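ThiJ/PfpI domain protein (Brachyspira murdochii, PDB 4HCJ) is of unknown function but belongs to the DJ-1/PfpI family, is probably a hydrolase, and binds magnesium ions. Local coordinates at residues 7-13 with 69-75. Residues are numbered along the deposited sequence; the frame is centred on the assembly and turned at random. Where two conformers were deposited one is given.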
loop_
_atom_site.group_PDB
_atom_site.type_symbol
_atom_site.label_atom_id
_atom_site.label_comp_id
_atom_site.label_asym_id
_atom_site.label_seq_id
_atom_site.Cartn_x
_atom_site.Cartn_y
_atom_site.Cartn_z
ATOM N N THR A 7 14.231 2.358 -9.995
ATOM C CA THR A 7 13.359 2.537 -11.146
ATOM C C THR A 7 12.556 3.832 -11.132
ATOM O O THR A 7 11.999 4.223 -12.150
ATOM C CB THR A 7 12.349 1.368 -11.222
ATOM O OG1 THR A 7 11.459 1.417 -10.091
ATOM C CG2 THR A 7 13.067 0.015 -11.257
ATOM N N ASN A 8 12.446 4.465 -9.968
ATOM C CA ASN A 8 11.561 5.611 -9.796
ATOM C C ASN A 8 10.110 5.273 -10.143
ATOM O O ASN A 8 9.370 6.132 -10.608
ATOM C CB ASN A 8 12.034 6.860 -10.563
ATOM C CG ASN A 8 13.390 7.371 -10.077
ATOM O OD1 ASN A 8 13.879 6.982 -9.020
ATOM N ND2 ASN A 8 13.986 8.271 -10.848
ATOM N N ASN A 9 9.713 4.024 -9.881
ATOM C CA ASN A 9 8.344 3.566 -10.114
ATOM C C ASN A 9 7.740 3.019 -8.818
ATOM O O ASN A 9 8.428 2.359 -8.032
ATOM C CB ASN A 9 8.305 2.430 -11.136
ATOM C CG ASN A 9 8.761 2.844 -12.515
ATOM O OD1 ASN A 9 8.544 3.969 -12.964
ATOM N ND2 ASN A 9 9.386 1.907 -13.210
ATOM N N ILE A 10 6.444 3.258 -8.630
ATOM C CA ILE A 10 5.694 2.761 -7.485
ATOM C C ILE A 10 4.476 1.985 -7.974
ATOM O O ILE A 10 3.767 2.438 -8.872
ATOM C CB ILE A 10 5.259 3.917 -6.561
ATOM C CG1 ILE A 10 6.480 4.586 -5.930
ATOM C CG2 ILE A 10 4.266 3.441 -5.484
ATOM C CD1 ILE A 10 6.144 5.846 -5.158
ATOM N N LEU A 11 4.238 0.824 -7.375
ATOM C CA LEU A 11 3.074 -0.008 -7.658
ATOM C C LEU A 11 2.004 0.149 -6.591
ATOM O O LEU A 11 2.320 0.019 -5.399
ATOM C CB LEU A 11 3.483 -1.475 -7.676
ATOM C CG LEU A 11 2.347 -2.479 -7.882
ATOM C CD1 LEU A 11 1.754 -2.357 -9.294
ATOM C CD2 LEU A 11 2.826 -3.885 -7.607
ATOM N N TYR A 12 0.758 0.386 -6.990
ATOM C CA TYR A 12 -0.374 0.251 -6.095
ATOM C C TYR A 12 -0.989 -1.142 -6.204
ATOM O O TYR A 12 -1.068 -1.718 -7.298
ATOM C CB TYR A 12 -1.447 1.265 -6.435
ATOM C CG TYR A 12 -1.139 2.706 -6.137
ATOM C CD1 TYR A 12 -1.264 3.203 -4.845
ATOM C CD2 TYR A 12 -0.742 3.582 -7.144
ATOM C CE1 TYR A 12 -1.023 4.524 -4.550
ATOM C CE2 TYR A 12 -0.509 4.923 -6.863
ATOM C CZ TYR A 12 -0.650 5.387 -5.569
ATOM O OH TYR A 12 -0.438 6.726 -5.329
ATOM N N VAL A 13 -1.460 -1.652 -5.075
ATOM C CA VAL A 13 -2.332 -2.820 -5.009
ATOM C C VAL A 13 -3.632 -2.354 -4.378
ATOM O O VAL A 13 -3.616 -1.816 -3.263
ATOM C CB VAL A 13 -1.694 -3.936 -4.143
ATOM C CG1 VAL A 13 -2.704 -5.022 -3.798
ATOM C CG2 VAL A 13 -0.468 -4.517 -4.848
ATOM N N GLU A 69 10.572 -4.113 -11.535
ATOM C CA GLU A 69 10.134 -2.904 -12.220
ATOM C C GLU A 69 9.663 -1.795 -11.286
ATOM O O GLU A 69 9.205 -0.758 -11.759
ATOM C CB GLU A 69 9.007 -3.239 -13.204
ATOM C CG GLU A 69 9.403 -4.250 -14.275
ATOM C CD GLU A 69 8.309 -4.478 -15.295
ATOM O OE1 GLU A 69 8.590 -5.133 -16.316
ATOM O OE2 GLU A 69 7.174 -4.000 -15.082
ATOM N N PHE A 70 9.760 -2.018 -9.977
ATOM C CA PHE A 70 9.242 -1.065 -8.988
ATOM C C PHE A 70 10.182 -0.896 -7.807
ATOM O O PHE A 70 10.902 -1.818 -7.451
ATOM C CB PHE A 70 7.875 -1.527 -8.475
ATOM C CG PHE A 70 6.830 -1.597 -9.538
ATOM C CD1 PHE A 70 6.192 -0.447 -9.953
ATOM C CD2 PHE A 70 6.485 -2.812 -10.125
ATOM C CE1 PHE A 70 5.223 -0.479 -10.943
ATOM C CE2 PHE A 70 5.511 -2.858 -11.119
ATOM C CZ PHE A 70 4.887 -1.686 -11.532
ATOM N N ASP A 71 10.140 0.279 -7.179
ATOM C CA ASP A 71 10.894 0.530 -5.952
ATOM C C ASP A 71 10.065 0.268 -4.695
ATOM O O ASP A 71 10.630 0.096 -3.608
ATOM C CB ASP A 71 11.372 1.985 -5.913
ATOM C CG ASP A 71 12.309 2.338 -7.048
ATOM O OD1 ASP A 71 12.967 1.434 -7.616
ATOM O OD2 ASP A 71 12.383 3.544 -7.349
ATOM N N ALA A 72 8.744 0.288 -4.818
ATOM C CA ALA A 72 7.836 0.205 -3.680
ATOM C C ALA A 72 6.514 -0.350 -4.153
ATOM O O ALA A 72 6.134 -0.159 -5.322
ATOM C CB ALA A 72 7.606 1.579 -3.081
ATOM N N VAL A 73 5.810 -0.979 -3.222
ATOM C CA VAL A 73 4.405 -1.322 -3.383
ATOM C C VAL A 73 3.615 -0.603 -2.298
ATOM O O VAL A 73 4.085 -0.462 -1.164
ATOM C CB VAL A 73 4.187 -2.860 -3.358
ATOM C CG1 VAL A 73 4.622 -3.482 -2.024
ATOM C CG2 VAL A 73 2.743 -3.212 -3.650
ATOM N N VAL A 74 2.435 -0.125 -2.682
ATOM C CA VAL A 74 1.528 0.596 -1.787
ATOM C C VAL A 74 0.172 -0.093 -1.793
ATOM O O VAL A 74 -0.512 -0.149 -2.839
ATOM C CB VAL A 74 1.367 2.056 -2.234
ATOM C CG1 VAL A 74 0.296 2.769 -1.410
ATOM C CG2 VAL A 74 2.705 2.794 -2.169
ATOM N N PHE A 75 -0.220 -0.612 -0.633
ATOM C CA PHE A 75 -1.523 -1.252 -0.437
ATOM C C PHE A 75 -2.532 -0.206 0.021
ATOM O O PHE A 75 -2.439 0.320 1.137
ATOM C CB PHE A 75 -1.402 -2.391 0.586
ATOM C CG PHE A 75 -0.545 -3.529 0.112
ATOM C CD1 PHE A 75 -1.099 -4.568 -0.632
ATOM C CD2 PHE A 75 0.818 -3.568 0.392
ATOM C CE1 PHE A 75 -0.311 -5.612 -1.102
ATOM C CE2 PHE A 75 1.607 -4.613 -0.085
ATOM C CZ PHE A 75 1.040 -5.628 -0.835
#
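Strands 9-13 and 72-75 run parallel, axes 4.6 Å apart at 27°, with L11 N giving to A72 O, L11 O taking V74 N (2.7 Å), and V13 N giving to V74 O. Ahead of these, D71 N gives to N9 O in a nearly straight bond (N-H...O 172°). The F70 ring turns one face to L11, whose CB sits over the ring centre, 3.7 Å from the centroid, a CH-pi contact, while L11 CD1 approaches F70 CZ. With its CG anti to the backbone N (chi1 177°), L11 also carries CD2 alongside V73 CG2. An alanine in place of F70 would probably leave L11 CB without its aromatic floor and open a gap toward F97 of helix 88-99. V13 continues this face, its CG2 3.7 Å from V73 CG2 and its CG1 3.6 Å from F75 CD1. On the opposite face of the sheet V74 CG2 meets I10 CG2, and V74 CG1 lies beside CD1 of the Y12 ring, whose OH is hydrogen-bonded to S27 OG of helix 21-33. At the strand entrance the D71 carboxylate grips the turn before strand 9-13: OD1 takes T7 N through its syn lone pair at 2.8 Å and weakly T7 OG1, while OD2 takes N8 N in a weak, bent bond. T7 OG1 in turn accepts from N9 N, an ST turn, and N9 ND2 reaches E69 O nearly in its own amide plane. These are central strands of the alpha-beta-alpha sandwich, apolar on both faces, with helix 21-33 against I10, Y12 and V74 and helix 88-99 against V13, F70, V73 and F75; the carboxylate, by engaging consecutive backbone N-H groups, probably fixes where strand 9-13 enters the sheet.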